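Local coordinates for protein probable adenylyl-sulfate kinase (Aeropyrum pernix, PDB 2YVU) that probably catalyses the ATP-dependent phosphorylation of adenosine 5'-phosphosulfate to 3'-phosphoadenylyl sulfate, a step in the making of activated sulfate, at residues P22-T27 against I117-S122; S94-A99 against I149-E154. All coordinates share one frame; numbering follows the deposited sequence.

Contact 1 of 2, residues P22-T27 against I117-S122; sequences PGSGKT and IYVKAS
Val119 and Ser24 meet by van der Waals contact, and all the direct contacts between 22-27 and 117-122 are of this kind: no hydrogen bond joins the two segments. Val119 divides its two methyls. Its CG1, set anti to the backbone N (chi1 -177°), faces the serine and comes within 3.6 Å of Ser24 OG. The other methyl, Val119 CG2, lies 4.1 Å from Lys26 CG. The side chains of Val119 and Lys26 cross at about a right angle, and the lysine touches the valine through CG alone, near the base of its chain; beyond CG it turns from the strand, bending at chi3 (-63°). Further along, Ala121 CB packs on Ser24 CB at 3.9 Å.

The polar groups here are bonded to residues outside the two segments. Ser24 OG is hydrogen-bonded to Leu21 O, and Arg129 bonds to Gly23 O through NH2. Val119 pairs by its backbone with Thr19, on the strand leading into the loop. At Gly23 and Gly25 (phi 105°) a CB would collide with the preceding carbonyl O, reason enough for glycine. The tight strand-loop-helix turn, with Gly25 as N-cap of helix 26-39 and Lys26 and Thr27 following, matches a P-loop (Walker A), consistent with the ATP site inferred here.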
ATOM      1  N   PRO A  22     -20.944  -3.307  -9.090  1.00 34.06           N
ATOM      2  CA  PRO A  22     -20.239  -4.571  -9.311  1.00 31.45           C
ATOM      3  C   PRO A  22     -20.869  -5.108 -10.592  1.00 27.49           C
ATOM      4  O   PRO A  22     -22.080  -4.993 -10.768  1.00 33.79           O
ATOM      5  CB  PRO A  22     -20.647  -5.410  -8.099  1.00 36.51           C
ATOM      6  CG  PRO A  22     -20.864  -4.394  -7.035  1.00 36.80           C
ATOM      7  CD  PRO A  22     -21.564  -3.266  -7.752  1.00 32.14           C
ATOM      8  N   GLY A  23     -20.068  -5.669 -11.482  1.00 27.05           N
ATOM      9  CA  GLY A  23     -20.611  -6.188 -12.719  1.00 30.87           C
ATOM     10  C   GLY A  23     -20.663  -5.194 -13.865  1.00 35.90           C
ATOM     11  O   GLY A  23     -21.032  -5.567 -14.980  1.00 39.50           O
ATOM     12  N   SER A  24     -20.308  -3.933 -13.614  1.00 34.18           N
ATOM     13  CA  SER A  24     -20.332  -2.924 -14.671  1.00 32.87           C
ATOM     14  C   SER A  24     -19.169  -3.078 -15.666  1.00 34.05           C
ATOM     15  O   SER A  24     -19.189  -2.522 -16.757  1.00 34.10           O
ATOM     16  CB  SER A  24     -20.302  -1.525 -14.064  1.00 35.00           C
ATOM     17  OG  SER A  24     -19.104  -1.328 -13.348  1.00 27.45           O
ATOM     18  N   GLY A  25     -18.148  -3.836 -15.303  1.00 34.66           N
ATOM     19  CA  GLY A  25     -17.047  -4.006 -16.230  1.00 34.01           C
ATOM     20  C   GLY A  25     -15.802  -3.229 -15.855  1.00 33.69           C
ATOM     21  O   GLY A  25     -14.854  -3.180 -16.631  1.00 29.06           O
ATOM     22  N   LYS A  26     -15.805  -2.634 -14.663  1.00 32.57           N
ATOM     23  CA  LYS A  26     -14.672  -1.843 -14.157  1.00 29.96           C
ATOM     24  C   LYS A  26     -13.323  -2.525 -14.295  1.00 31.63           C
ATOM     25  O   LYS A  26     -12.390  -1.982 -14.884  1.00 30.80           O
ATOM     26  CB  LYS A  26     -14.845  -1.550 -12.668  1.00 29.90           C
ATOM     27  CG  LYS A  26     -16.024  -0.687 -12.249  1.00 29.47           C
ATOM     28  CD  LYS A  26     -16.234  -0.878 -10.735  1.00 35.54           C
ATOM     29  CE  LYS A  26     -16.606  -2.348 -10.484  1.00 45.24           C
ATOM     30  NZ  LYS A  26     -16.482  -2.888  -9.098  1.00 45.22           N
ATOM     31  N   THR A  27     -13.209  -3.717 -13.712  1.00 35.50           N
ATOM     32  CA  THR A  27     -11.942  -4.436 -13.729  1.00 37.61           C
ATOM     33  C   THR A  27     -11.438  -4.818 -15.114  1.00 31.53           C
ATOM     34  O   THR A  27     -10.240  -4.777 -15.365  1.00 34.40           O
ATOM     35  CB  THR A  27     -12.002  -5.670 -12.804  1.00 44.62           C
ATOM     36  OG1 THR A  27     -12.326  -5.237 -11.471  1.00 49.15           O
ATOM     37  CG2 THR A  27     -10.653  -6.372 -12.766  1.00 36.19           C
ATOM     38  N   ILE A 117     -13.406   8.109 -12.826  1.00 22.79           N
ATOM     39  CA  ILE A 117     -14.029   7.570 -14.028  1.00 24.81           C
ATOM     40  C   ILE A 117     -15.301   6.803 -13.702  1.00 27.37           C
ATOM     41  O   ILE A 117     -15.267   5.755 -13.034  1.00 24.86           O
ATOM     42  CB  ILE A 117     -13.059   6.600 -14.736  1.00 27.14           C
ATOM     43  CG1 ILE A 117     -11.687   7.268 -14.870  1.00 25.33           C
ATOM     44  CG2 ILE A 117     -13.684   6.079 -16.052  1.00 19.70           C
ATOM     45  CD1 ILE A 117     -11.671   8.583 -15.694  1.00 22.00           C
ATOM     46  N   TYR A 118     -16.425   7.304 -14.194  1.00 28.21           N
ATOM     47  CA  TYR A 118     -17.690   6.633 -13.941  1.00 27.68           C
ATOM     48  C   TYR A 118     -17.996   5.586 -15.009  1.00 28.09           C
ATOM     49  O   TYR A 118     -18.256   5.918 -16.171  1.00 28.04           O
ATOM     50  CB  TYR A 118     -18.825   7.668 -13.842  1.00 25.60           C
ATOM     51  CG  TYR A 118     -20.214   7.083 -13.615  1.00 29.64           C
ATOM     52  CD1 TYR A 118     -20.401   5.924 -12.861  1.00 35.86           C
ATOM     53  CD2 TYR A 118     -21.343   7.727 -14.105  1.00 32.71           C
ATOM     54  CE1 TYR A 118     -21.692   5.417 -12.599  1.00 33.00           C
ATOM     55  CE2 TYR A 118     -22.634   7.232 -13.847  1.00 31.69           C
ATOM     56  CZ  TYR A 118     -22.797   6.078 -13.096  1.00 33.87           C
ATOM     57  OH  TYR A 118     -24.072   5.583 -12.863  1.00 37.59           O
ATOM     58  N   VAL A 119     -17.947   4.320 -14.595  1.00 26.54           N
ATOM     59  CA  VAL A 119     -18.246   3.177 -15.446  1.00 26.01           C
ATOM     60  C   VAL A 119     -19.749   2.971 -15.225  1.00 26.80           C
ATOM     61  O   VAL A 119     -20.188   2.411 -14.217  1.00 26.46           O
ATOM     62  CB  VAL A 119     -17.426   1.950 -15.005  1.00 32.64           C
ATOM     63  CG1 VAL A 119     -17.687   0.763 -15.944  1.00 27.54           C
ATOM     64  CG2 VAL A 119     -15.942   2.319 -14.994  1.00 26.56           C
ATOM     65  N   LYS A 120     -20.519   3.431 -16.199  1.00 27.95           N
ATOM     66  CA  LYS A 120     -21.971   3.451 -16.124  1.00 30.20           C
ATOM     67  C   LYS A 120     -22.750   2.267 -16.669  1.00 29.61           C
ATOM     68  O   LYS A 120     -22.641   1.916 -17.852  1.00 32.72           O
ATOM     69  CB  LYS A 120     -22.443   4.751 -16.783  1.00 25.22           C
ATOM     70  CG  LYS A 120     -23.942   4.935 -16.889  1.00 31.77           C
ATOM     71  CD  LYS A 120     -24.227   6.335 -17.425  1.00 34.02           C
ATOM     72  CE  LYS A 120     -25.721   6.627 -17.473  1.00 47.86           C
ATOM     73  NZ  LYS A 120     -26.433   5.685 -18.392  1.00 52.92           N
ATOM     74  N   ALA A 121     -23.549   1.688 -15.777  1.00 27.76           N
ATOM     75  CA  ALA A 121     -24.404   0.537 -16.034  1.00 32.45           C
ATOM     76  C   ALA A 121     -25.526   0.535 -14.984  1.00 33.41           C
ATOM     77  O   ALA A 121     -25.268   0.701 -13.801  1.00 36.46           O
ATOM     78  CB  ALA A 121     -23.590  -0.751 -15.922  1.00 32.85           C
ATOM     79  N   SER A 122     -26.772   0.343 -15.397  1.00 36.78           N
ATOM     80  CA  SER A 122     -27.855   0.338 -14.427  1.00 32.40           C
ATOM     81  C   SER A 122     -27.821  -0.915 -13.581  1.00 32.21           C
ATOM     82  O   SER A 122     -27.220  -1.922 -13.953  1.00 28.45           O
ATOM     83  CB  SER A 122     -29.210   0.408 -15.122  1.00 40.26           C
ATOM     84  OG  SER A 122     -29.511  -0.833 -15.721  1.00 29.62           O
TER

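Contact 2 of 2, residues S94-A99 against I149-E154; sequences SPYKQA and ITDPYE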
ATOM      1  N   SER A  94     -16.915   1.359  -4.166  1.00 35.66           N
ATOM      2  CA  SER A  94     -16.964   2.605  -3.410  1.00 35.93           C
ATOM      3  C   SER A  94     -18.212   3.374  -3.864  1.00 31.35           C
ATOM      4  O   SER A  94     -18.119   4.415  -4.508  1.00 26.78           O
ATOM      5  CB  SER A  94     -15.683   3.392  -3.700  1.00 31.23           C
ATOM      6  OG  SER A  94     -15.419   3.469  -5.103  1.00 35.61           O
ATOM      7  N   PRO A  95     -19.402   2.861  -3.518  1.00 30.88           N
ATOM      8  CA  PRO A  95     -20.674   3.478  -3.901  1.00 30.07           C
ATOM      9  C   PRO A  95     -20.987   4.863  -3.358  1.00 32.14           C
ATOM     10  O   PRO A  95     -21.753   5.599  -3.975  1.00 33.40           O
ATOM     11  CB  PRO A  95     -21.706   2.436  -3.459  1.00 30.41           C
ATOM     12  CG  PRO A  95     -21.092   1.875  -2.239  1.00 34.43           C
ATOM     13  CD  PRO A  95     -19.634   1.697  -2.643  1.00 33.57           C
ATOM     14  N   TYR A  96     -20.375   5.229  -2.239  1.00 30.28           N
ATOM     15  CA  TYR A  96     -20.643   6.520  -1.602  1.00 32.79           C
ATOM     16  C   TYR A  96     -19.739   7.680  -2.030  1.00 30.83           C
ATOM     17  O   TYR A  96     -18.512   7.588  -1.970  1.00 30.43           O
ATOM     18  CB  TYR A  96     -20.577   6.344  -0.079  1.00 32.75           C
ATOM     19  CG  TYR A  96     -21.618   5.386   0.462  1.00 40.18           C
ATOM     20  CD1 TYR A  96     -22.948   5.777   0.592  1.00 45.43           C
ATOM     21  CD2 TYR A  96     -21.278   4.081   0.823  1.00 41.27           C
ATOM     22  CE1 TYR A  96     -23.923   4.898   1.074  1.00 46.11           C
ATOM     23  CE2 TYR A  96     -22.245   3.192   1.304  1.00 46.72           C
ATOM     24  CZ  TYR A  96     -23.568   3.612   1.425  1.00 47.76           C
ATOM     25  OH  TYR A  96     -24.533   2.745   1.898  1.00 51.30           O
ATOM     26  N   LYS A  97     -20.361   8.768  -2.467  1.00 25.33           N
ATOM     27  CA  LYS A  97     -19.641   9.957  -2.894  1.00 34.92           C
ATOM     28  C   LYS A  97     -18.662  10.449  -1.838  1.00 35.47           C
ATOM     29  O   LYS A  97     -17.510  10.732  -2.139  1.00 39.53           O
ATOM     30  CB  LYS A  97     -20.631  11.084  -3.230  1.00 34.61           C
ATOM     31  CG  LYS A  97     -21.426  10.844  -4.504  1.00 47.88           C
ATOM     32  CD  LYS A  97     -22.379  11.979  -4.802  1.00 52.39           C
ATOM     33  CE  LYS A  97     -23.405  12.141  -3.691  1.00 53.61           C
ATOM     34  NZ  LYS A  97     -24.316  13.274  -3.975  1.00 55.21           N
ATOM     35  N   GLN A  98     -19.136  10.566  -0.603  1.00 36.96           N
ATOM     36  CA  GLN A  98     -18.312  11.039   0.494  1.00 33.06           C
ATOM     37  C   GLN A  98     -17.044  10.221   0.599  1.00 34.79           C
ATOM     38  O   GLN A  98     -15.945  10.767   0.748  1.00 34.49           O
ATOM     39  CB  GLN A  98     -19.099  10.954   1.809  1.00 42.21           C
ATOM     40  CG  GLN A  98     -18.313  11.337   3.082  1.00 54.68           C
ATOM     41  CD  GLN A  98     -17.401  10.215   3.603  1.00 62.91           C
ATOM     42  OE1 GLN A  98     -17.793   9.044   3.650  1.00 58.16           O
ATOM     43  NE2 GLN A  98     -16.187  10.581   4.016  1.00 67.28           N
ATOM     44  N   ALA A  99     -17.201   8.904   0.517  1.00 30.34           N
ATOM     45  CA  ALA A  99     -16.064   8.000   0.603  1.00 28.94           C
ATOM     46  C   ALA A  99     -15.089   8.273  -0.536  1.00 24.74           C
ATOM     47  O   ALA A  99     -13.887   8.358  -0.324  1.00 26.81           O
ATOM     48  CB  ALA A  99     -16.555   6.550   0.561  1.00 31.36           C
ATOM     49  N   ILE A 149     -27.757  -3.331  -4.070  1.00 58.93           N
ATOM     50  CA  ILE A 149     -29.015  -3.234  -3.340  1.00 55.15           C
ATOM     51  C   ILE A 149     -28.758  -2.834  -1.890  1.00 54.35           C
ATOM     52  O   ILE A 149     -29.400  -1.930  -1.354  1.00 52.24           O
ATOM     53  CB  ILE A 149     -29.748  -4.586  -3.373  1.00 53.42           C
ATOM     54  CG1 ILE A 149     -30.105  -4.928  -4.820  1.00 54.67           C
ATOM     55  CG2 ILE A 149     -30.992  -4.540  -2.492  1.00 54.12           C
ATOM     56  CD1 ILE A 149     -30.648  -6.319  -5.010  1.00 59.73           C
ATOM     57  N   THR A 150     -27.798  -3.516  -1.277  1.00 53.76           N
ATOM     58  CA  THR A 150     -27.417  -3.287   0.107  1.00 54.13           C
ATOM     59  C   THR A 150     -26.866  -1.889   0.375  1.00 53.71           C
ATOM     60  O   THR A 150     -26.807  -1.455   1.525  1.00 54.50           O
ATOM     61  CB  THR A 150     -26.355  -4.306   0.538  1.00 59.15           C
ATOM     62  OG1 THR A 150     -25.129  -4.025  -0.144  1.00 57.65           O
ATOM     63  CG2 THR A 150     -26.799  -5.725   0.179  1.00 57.76           C
ATOM     64  N   ASP A 151     -26.455  -1.187  -0.679  1.00 50.30           N
ATOM     65  CA  ASP A 151     -25.897   0.158  -0.531  1.00 50.59           C
ATOM     66  C   ASP A 151     -26.075   0.948  -1.812  1.00 49.91           C
ATOM     67  O   ASP A 151     -25.130   1.114  -2.581  1.00 55.20           O
ATOM     68  CB  ASP A 151     -24.407   0.086  -0.199  1.00 47.65           C
ATOM     69  CG  ASP A 151     -24.141  -0.479   1.181  1.00 55.68           C
ATOM     70  OD1 ASP A 151     -24.243   0.288   2.169  1.00 55.09           O
ATOM     71  OD2 ASP A 151     -23.840  -1.693   1.275  1.00 50.11           O
ATOM     72  N   PRO A 152     -27.282   1.479  -2.040  1.00 48.49           N
ATOM     73  CA  PRO A 152     -27.548   2.250  -3.256  1.00 45.01           C
ATOM     74  C   PRO A 152     -26.353   3.078  -3.742  1.00 43.77           C
ATOM     75  O   PRO A 152     -25.790   3.895  -3.011  1.00 40.92           O
ATOM     76  CB  PRO A 152     -28.779   3.089  -2.875  1.00 44.29           C
ATOM     77  CG  PRO A 152     -28.782   3.070  -1.375  1.00 45.98           C
ATOM     78  CD  PRO A 152     -28.346   1.689  -1.046  1.00 47.56           C
ATOM     79  N   TYR A 153     -25.971   2.835  -4.992  1.00 38.48           N
ATOM     80  CA  TYR A 153     -24.837   3.508  -5.605  1.00 34.03           C
ATOM     81  C   TYR A 153     -25.107   4.983  -5.863  1.00 37.01           C
ATOM     82  O   TYR A 153     -26.143   5.340  -6.408  1.00 37.21           O
ATOM     83  CB  TYR A 153     -24.496   2.811  -6.920  1.00 35.54           C
ATOM     84  CG  TYR A 153     -23.327   3.420  -7.645  1.00 35.97           C
ATOM     85  CD1 TYR A 153     -22.023   3.198  -7.208  1.00 32.39           C
ATOM     86  CD2 TYR A 153     -23.529   4.285  -8.722  1.00 29.41           C
ATOM     87  CE1 TYR A 153     -20.954   3.825  -7.811  1.00 31.54           C
ATOM     88  CE2 TYR A 153     -22.459   4.926  -9.334  1.00 32.99           C
ATOM     89  CZ  TYR A 153     -21.170   4.691  -8.867  1.00 35.34           C
ATOM     90  OH  TYR A 153     -20.106   5.352  -9.431  1.00 28.72           O
ATOM     91  N   GLU A 154     -24.152   5.831  -5.505  1.00 30.70           N
ATOM     92  CA  GLU A 154     -24.284   7.268  -5.717  1.00 36.97           C
ATOM     93  C   GLU A 154     -23.332   7.704  -6.822  1.00 34.00           C
ATOM     94  O   GLU A 154     -22.118   7.807  -6.603  1.00 37.80           O
ATOM     95  CB  GLU A 154     -23.956   8.007  -4.414  1.00 39.33           C
ATOM     96  CG  GLU A 154     -24.608   7.352  -3.214  1.00 41.95           C
ATOM     97  CD  GLU A 154     -24.441   8.144  -1.948  1.00 40.80           C
ATOM     98  OE1 GLU A 154     -23.301   8.538  -1.643  1.00 34.61           O
ATOM     99  OE2 GLU A 154     -25.450   8.360  -1.251  1.00 48.04           O
TER
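Tyr96 reaches from Glu154 near its base to Asp151 at its tip. Its CB lies 3.8 Å from Glu154 OE1, and CG, anti to the carbonyl carbon (chi1 -62°), carries the ring past the glutamate to Asp151. Along the ring, CD1 stays close to the same carboxylate, 3.6 Å from Glu154 OE1, which sits at the ring edge; the ring and carboxylate planes are 76° apart. On the far side of the ring, CE2 and CZ approach Asp151 OD1, again at the edge, and the ring also makes a cation-pi interaction with Arg64. The chain ends in a very short hydrogen bond of 2.5 Å from Tyr96 OH to Asp151 OD1, the aspartate oxygen lying in the ring plane. A phenylalanine here would probably leave Asp151 OD1 without this hydroxyl partner and the end of the ring less firmly fixed.

The backbone beside the tyrosine is tied as well. Glu154 N donates to Pro95 O at 2.9 Å. Lys97 N donates to Glu154 OE1 at 3.1 Å, with an N-H...O angle of 153°, using the anti lone pair of that oxygen. Lys97 NZ instead forms a salt bridge with Glu157. Pro95 CB packs against Tyr153 CD1 at 3.8 Å, while Tyr153 OH is hydrogen-bonded to Thr19 OG1.

Ser94, the probable site of a phosphoserine intermediate, immediately precedes Pro95. Here the loop leading into helix 97-109, with Tyr96 as its N-cap, is joined to the chain leaving helix 147-150, while Ser94 and Ala99 touch helix 64-82 through Leu71.

How the contacts relate
The centres of contacts 1 and 2 lie about 13 Å apart, and the two touch directly: Tyr118 CE1 of contact 1 packs 3.4 Å from Tyr153 CE2 of contact 2. Along the chain their segments alternate, in the order 22-27, 94-99, 117-122, 149-154, and helix 97-109 leads on to strand 114-120. That strand belongs to a parallel five-stranded sheet of order 2-3-1-4-5, next to strand 14-19, which runs into the loop of contact 1. The nearest side-chain atoms of Lys26 and Ser94 are about 7 Å apart, so the inferred ATP loop and Ser94, the probable phosphorylation site, lie near each other beyond the C-terminal ends of strands 14-19 and 87-91.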